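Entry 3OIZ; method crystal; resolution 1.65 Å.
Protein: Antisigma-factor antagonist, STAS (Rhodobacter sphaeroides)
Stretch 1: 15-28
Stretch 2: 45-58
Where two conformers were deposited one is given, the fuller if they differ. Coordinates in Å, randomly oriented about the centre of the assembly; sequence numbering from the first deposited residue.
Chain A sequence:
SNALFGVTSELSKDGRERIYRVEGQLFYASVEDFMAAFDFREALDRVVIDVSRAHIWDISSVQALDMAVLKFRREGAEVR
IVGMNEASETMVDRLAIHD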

# COMPACT_ATOMS: atom_id res chain seq x y z
N GLY A 15 -3.83 16.99 -8.44
CA GLY A 15 -2.57 16.60 -7.82
C GLY A 15 -2.70 16.38 -6.33
O GLY A 15 -1.70 16.15 -5.66
N ARG A 16 -3.93 16.44 -5.80
CA ARG A 16 -4.13 16.34 -4.34
C ARG A 16 -4.34 14.92 -3.78
O ARG A 16 -4.21 14.73 -2.57
N GLU A 17 -4.65 13.95 -4.65
CA GLU A 17 -4.89 12.60 -4.20
C GLU A 17 -4.12 11.61 -5.05
O GLU A 17 -4.12 11.77 -6.27
N ARG A 18 -3.48 10.60 -4.44
CA ARG A 18 -2.85 9.55 -5.22
C ARG A 18 -3.47 8.22 -4.80
O ARG A 18 -3.60 7.97 -3.60
N ILE A 19 -3.87 7.41 -5.77
CA ILE A 19 -4.29 6.03 -5.46
C ILE A 19 -3.20 5.08 -5.85
O ILE A 19 -2.75 5.10 -7.00
N TYR A 20 -2.77 4.25 -4.90
CA TYR A 20 -1.81 3.18 -5.17
C TYR A 20 -2.58 1.88 -5.31
O TYR A 20 -3.44 1.59 -4.49
N ARG A 21 -2.27 1.09 -6.33
CA ARG A 21 -2.94 -0.17 -6.56
C ARG A 21 -1.90 -1.27 -6.41
O ARG A 21 -0.93 -1.32 -7.16
N VAL A 22 -2.10 -2.14 -5.43
CA VAL A 22 -1.18 -3.22 -5.16
C VAL A 22 -1.81 -4.52 -5.67
O VAL A 22 -3.00 -4.82 -5.41
N GLU A 23 -1.04 -5.32 -6.40
CA GLU A 23 -1.52 -6.63 -6.89
C GLU A 23 -0.50 -7.72 -6.71
O GLU A 23 0.70 -7.46 -6.76
N GLY A 24 -0.96 -8.94 -6.46
CA GLY A 24 -0.04 -10.07 -6.30
C GLY A 24 0.15 -10.46 -4.83
O GLY A 24 -0.73 -10.22 -4.00
N GLN A 25 1.31 -11.02 -4.50
CA GLN A 25 1.51 -11.73 -3.21
C GLN A 25 2.41 -10.89 -2.31
O GLN A 25 3.48 -10.48 -2.75
N LEU A 26 1.97 -10.64 -1.07
CA LEU A 26 2.76 -9.86 -0.11
C LEU A 26 3.22 -10.80 1.00
O LEU A 26 2.38 -11.39 1.72
N PHE A 27 4.54 -10.98 1.06
CA PHE A 27 5.21 -11.84 2.03
C PHE A 27 6.28 -11.06 2.79
O PHE A 27 6.78 -10.05 2.29
N TYR A 28 6.66 -11.56 3.96
CA TYR A 28 7.62 -10.86 4.79
C TYR A 28 8.95 -10.65 4.08
O TYR A 28 9.65 -9.66 4.33
N ASP A 45 -3.14 15.60 -0.20
CA ASP A 45 -4.20 15.67 0.83
C ASP A 45 -4.72 14.29 1.18
O ASP A 45 -5.09 14.03 2.31
N ARG A 46 -4.75 13.39 0.19
CA ARG A 46 -5.36 12.06 0.39
C ARG A 46 -4.54 11.00 -0.31
O ARG A 46 -3.99 11.24 -1.38
N VAL A 47 -4.47 9.82 0.31
CA VAL A 47 -3.86 8.68 -0.31
C VAL A 47 -4.83 7.52 -0.15
O VAL A 47 -5.38 7.30 0.94
N VAL A 48 -5.03 6.77 -1.22
CA VAL A 48 -5.76 5.51 -1.14
C VAL A 48 -4.76 4.40 -1.43
O VAL A 48 -4.01 4.49 -2.41
N ILE A 49 -4.74 3.36 -0.59
CA ILE A 49 -3.95 2.15 -0.92
C ILE A 49 -4.92 1.02 -1.17
O ILE A 49 -5.60 0.54 -0.24
N ASP A 50 -4.99 0.59 -2.43
CA ASP A 50 -5.97 -0.38 -2.87
C ASP A 50 -5.27 -1.73 -2.89
O ASP A 50 -4.41 -1.97 -3.75
N VAL A 51 -5.63 -2.60 -1.96
CA VAL A 51 -5.04 -3.95 -1.92
C VAL A 51 -6.07 -5.05 -2.34
O VAL A 51 -5.85 -6.25 -2.10
N SER A 52 -7.14 -4.66 -3.02
CA SER A 52 -8.22 -5.60 -3.40
C SER A 52 -7.72 -6.72 -4.28
O SER A 52 -8.31 -7.81 -4.29
N ARG A 53 -6.65 -6.44 -5.04
CA ARG A 53 -6.09 -7.41 -5.97
C ARG A 53 -4.81 -8.07 -5.44
O ARG A 53 -4.04 -8.68 -6.20
N ALA A 54 -4.59 -7.95 -4.13
CA ALA A 54 -3.38 -8.53 -3.54
C ALA A 54 -3.76 -9.58 -2.49
O ALA A 54 -4.91 -9.64 -2.04
N HIS A 55 -2.78 -10.39 -2.09
CA HIS A 55 -2.96 -11.37 -1.01
C HIS A 55 -1.89 -11.12 0.03
O HIS A 55 -0.71 -11.13 -0.30
N ILE A 56 -2.30 -10.81 1.25
CA ILE A 56 -1.37 -10.63 2.35
C ILE A 56 -1.16 -11.97 3.02
O ILE A 56 -2.14 -12.60 3.48
N TRP A 57 0.09 -12.45 3.10
CA TRP A 57 0.28 -13.83 3.57
C TRP A 57 0.74 -13.99 5.02
O TRP A 57 0.74 -15.13 5.56
N ASP A 58 1.17 -12.90 5.64
CA ASP A 58 1.72 -12.99 6.98
C ASP A 58 1.59 -11.68 7.73
O ASP A 58 1.26 -10.62 7.14

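The two stretches run side by side as parallel strands, and their backbones satisfy each other in alternation. Y20 N donates to V48 O (2.8 Å), and Y20 O accepts from D50 N (2.8 Å). V22 N then donates to D50 O (2.9 Å).

The turn from V51 to A54 interrupts this ladder, and one water fills the gap. Water 1 lies 2.6 Å from V22 O and 3.0 Å from D50 O, and it accepts from R53 N (2.9 Å). The D50 side chain (chi1 t) also braces the turn: its OD1 accepts from S52 OG (2.6 Å) and S52 N (2.9 Å). Pairing resumes at G24, where G24 O accepts from H55 N (2.8 Å).

Charges pair at the start. R16 (chi1 m) reaches D45 (m), with NH1 to OD2 at 2.8 Å. E17 (t) meets R46 (m), with OE1 to NE at 2.8 Å. Both are salt bridges, and each carboxylate oxygen lies near the plane of its guanidinium.

E17, I19 and R21 share a sheet face with R46, V48 and D50. I19 (m) packs CG1 against V48 CB at 3.9 Å. R18 and Y20 lie on the other face with V47 and I49. The Y20 ring (chi1 m) turns an edge to V47, CD2 to CG1 at 4.1 Å. The R18 guanidinium and Y20 OH find hydrogen bonds elsewhere in the structure.

V22 (t) points toward stretch 2; its CG2 lies 4.0 Å from I49 CG2. L26 (m, t) places CD1 4.1 Å from I56 CG1.

Q25 (m, m) curls so that OE1 accepts from W57 NE1 (2.9 Å). The W57 five-membered ring forms an offset stack with the F27 ring, centroids 4.2 Å apart. D58 (p) accepts from Y28 N through OD2 (2.8 Å), while OD1 is satisfied elsewhere.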

# COMPACT_ATOMS: atom_id res chain seq x y z
CB ARG A 16 -5.25 17.27 -3.84
CG ARG A 16 -4.91 18.74 -4.03
CD ARG A 16 -6.06 19.63 -3.58
NE ARG A 16 -5.69 21.04 -3.66
CZ ARG A 16 -5.20 21.77 -2.66
NH1 ARG A 16 -5.01 21.24 -1.45
NH2 ARG A 16 -4.89 23.04 -2.88
CB GLU A 17 -6.39 12.27 -4.26
CG GLU A 17 -6.69 10.79 -3.92
CD GLU A 17 -8.17 10.50 -3.88
OE1 GLU A 17 -8.81 10.84 -2.87
OE2 GLU A 17 -8.70 9.91 -4.84
CB ARG A 18 -1.34 9.49 -4.99
CG ARG A 18 -0.67 8.49 -5.96
CD ARG A 18 0.85 8.54 -5.99
NE ARG A 18 1.36 9.78 -6.57
CZ ARG A 18 1.64 9.97 -7.86
NH1 ARG A 18 1.46 9.00 -8.79
NH2 ARG A 18 2.13 11.14 -8.23
CB ILE A 19 -5.59 5.65 -6.19
CG1 ILE A 19 -6.68 6.70 -5.88
CG2 ILE A 19 -5.97 4.16 -5.85
CD1 ILE A 19 -7.95 6.61 -6.76
CB TYR A 20 -0.86 3.08 -4.00
CG TYR A 20 0.23 4.12 -3.96
CD1 TYR A 20 1.46 3.90 -4.61
CD2 TYR A 20 0.04 5.35 -3.29
CE1 TYR A 20 2.48 4.88 -4.57
CE2 TYR A 20 1.06 6.31 -3.25
CZ TYR A 20 2.28 6.06 -3.88
OH TYR A 20 3.29 7.00 -3.86
CB ARG A 21 -3.62 -0.20 -7.95
CG ARG A 21 -4.86 0.76 -7.95
CD ARG A 21 -5.67 0.67 -9.28
NE ARG A 21 -6.69 1.72 -9.29
CZ ARG A 21 -6.52 2.94 -9.82
NH1 ARG A 21 -5.36 3.27 -10.40
NH2 ARG A 21 -7.50 3.84 -9.78
CB VAL A 22 -0.96 -3.34 -3.63
CG1 VAL A 22 0.10 -4.35 -3.36
CG2 VAL A 22 -0.57 -1.97 -2.97
CB GLU A 23 -1.93 -6.58 -8.37
CG GLU A 23 -0.83 -6.11 -9.28
CD GLU A 23 0.14 -7.22 -9.72
OE1 GLU A 23 -0.06 -8.43 -9.43
OE2 GLU A 23 1.14 -6.85 -10.38
CB GLN A 25 2.22 -13.09 -3.42
CG GLN A 25 1.75 -13.88 -4.68
CD GLN A 25 0.23 -14.02 -4.75
OE1 GLN A 25 -0.44 -14.21 -3.72
NE2 GLN A 25 -0.32 -13.89 -5.95
CB LEU A 26 1.94 -8.70 0.48
CG LEU A 26 1.41 -7.77 -0.62
CD1 LEU A 26 0.54 -6.71 -0.01
CD2 LEU A 26 2.54 -7.10 -1.40
CB PHE A 27 5.98 -12.97 1.31
CG PHE A 27 5.12 -14.04 0.72
CD1 PHE A 27 4.55 -15.04 1.52
CD2 PHE A 27 4.95 -14.10 -0.66
CE1 PHE A 27 3.77 -16.07 0.94
CE2 PHE A 27 4.19 -15.10 -1.25
CZ PHE A 27 3.61 -16.09 -0.45
CB TYR A 28 7.82 -11.65 6.08
CG TYR A 28 8.60 -12.90 5.87
CD1 TYR A 28 9.99 -12.86 5.87
CD2 TYR A 28 7.97 -14.12 5.66
CE1 TYR A 28 10.73 -14.00 5.67
CE2 TYR A 28 8.72 -15.29 5.45
CZ TYR A 28 10.10 -15.21 5.46
OH TYR A 28 10.87 -16.33 5.27
CB ASP A 45 -5.33 16.54 0.34
CG ASP A 45 -4.95 18.00 0.24
OD1 ASP A 45 -3.98 18.46 0.89
OD2 ASP A 45 -5.64 18.69 -0.51
CB ARG A 46 -6.79 12.02 -0.15
CG ARG A 46 -7.74 12.90 0.63
CD ARG A 46 -9.16 12.97 0.00
NE ARG A 46 -9.16 13.27 -1.44
CZ ARG A 46 -9.00 14.48 -1.96
NH1 ARG A 46 -8.83 15.54 -1.16
NH2 ARG A 46 -9.03 14.63 -3.27
CB VAL A 47 -2.49 8.33 0.35
CG1 VAL A 47 -1.95 7.00 -0.16
CG2 VAL A 47 -1.49 9.45 0.10
CB VAL A 48 -6.89 5.47 -2.18
CG1 VAL A 48 -7.60 4.10 -2.16
CG2 VAL A 48 -7.85 6.63 -1.94
CB ILE A 49 -2.93 1.81 0.17
CG1 ILE A 49 -2.01 3.02 0.47
CG2 ILE A 49 -2.08 0.57 -0.22
CD1 ILE A 49 -1.04 2.72 1.60
CB ASP A 50 -6.51 -0.00 -4.26
CG ASP A 50 -7.60 -0.95 -4.76
OD1 ASP A 50 -7.59 -2.15 -4.44
OD2 ASP A 50 -8.46 -0.49 -5.52
CB VAL A 51 -4.44 -4.26 -0.50
CG1 VAL A 51 -3.26 -3.32 -0.23
CG2 VAL A 51 -5.53 -4.17 0.61
CB SER A 52 -9.36 -4.86 -4.12
OG SER A 52 -8.90 -4.27 -5.34
CB ARG A 53 -5.90 -6.78 -7.35
CG ARG A 53 -7.27 -6.34 -7.83
CD ARG A 53 -7.30 -5.94 -9.24
NE ARG A 53 -8.61 -5.41 -9.62
CZ ARG A 53 -9.03 -5.32 -10.88
NH1 ARG A 53 -8.24 -5.75 -11.88
NH2 ARG A 53 -10.24 -4.83 -11.16
CB ALA A 54 -2.57 -7.39 -2.87
CB HIS A 55 -2.80 -12.81 -1.54
CG HIS A 55 -3.79 -13.16 -2.60
ND1 HIS A 55 -5.17 -13.11 -2.38
CD2 HIS A 55 -3.63 -13.53 -3.90
CE1 HIS A 55 -5.79 -13.45 -3.50
NE2 HIS A 55 -4.89 -13.71 -4.43
CB ILE A 56 -1.90 -9.60 3.36
CG1 ILE A 56 -2.10 -8.22 2.68
CG2 ILE A 56 -0.93 -9.51 4.54
CD1 ILE A 56 -3.02 -7.24 3.53
CB TRP A 57 1.27 -14.53 2.63
CG TRP A 57 0.64 -14.83 1.31
CD1 TRP A 57 0.76 -14.11 0.16
CD2 TRP A 57 -0.26 -15.91 1.02
NE1 TRP A 57 0.04 -14.71 -0.86
CE2 TRP A 57 -0.62 -15.81 -0.35
CE3 TRP A 57 -0.77 -16.98 1.79
CZ2 TRP A 57 -1.48 -16.73 -0.98
CZ3 TRP A 57 -1.66 -17.90 1.18
CH2 TRP A 57 -2.00 -17.76 -0.20
CB ASP A 58 3.19 -13.48 6.96
CG ASP A 58 4.08 -12.68 5.99
OD1 ASP A 58 4.08 -11.42 6.04
OD2 ASP A 58 4.83 -13.33 5.21
O HOH W 1 -5.42 -3.87 -5.78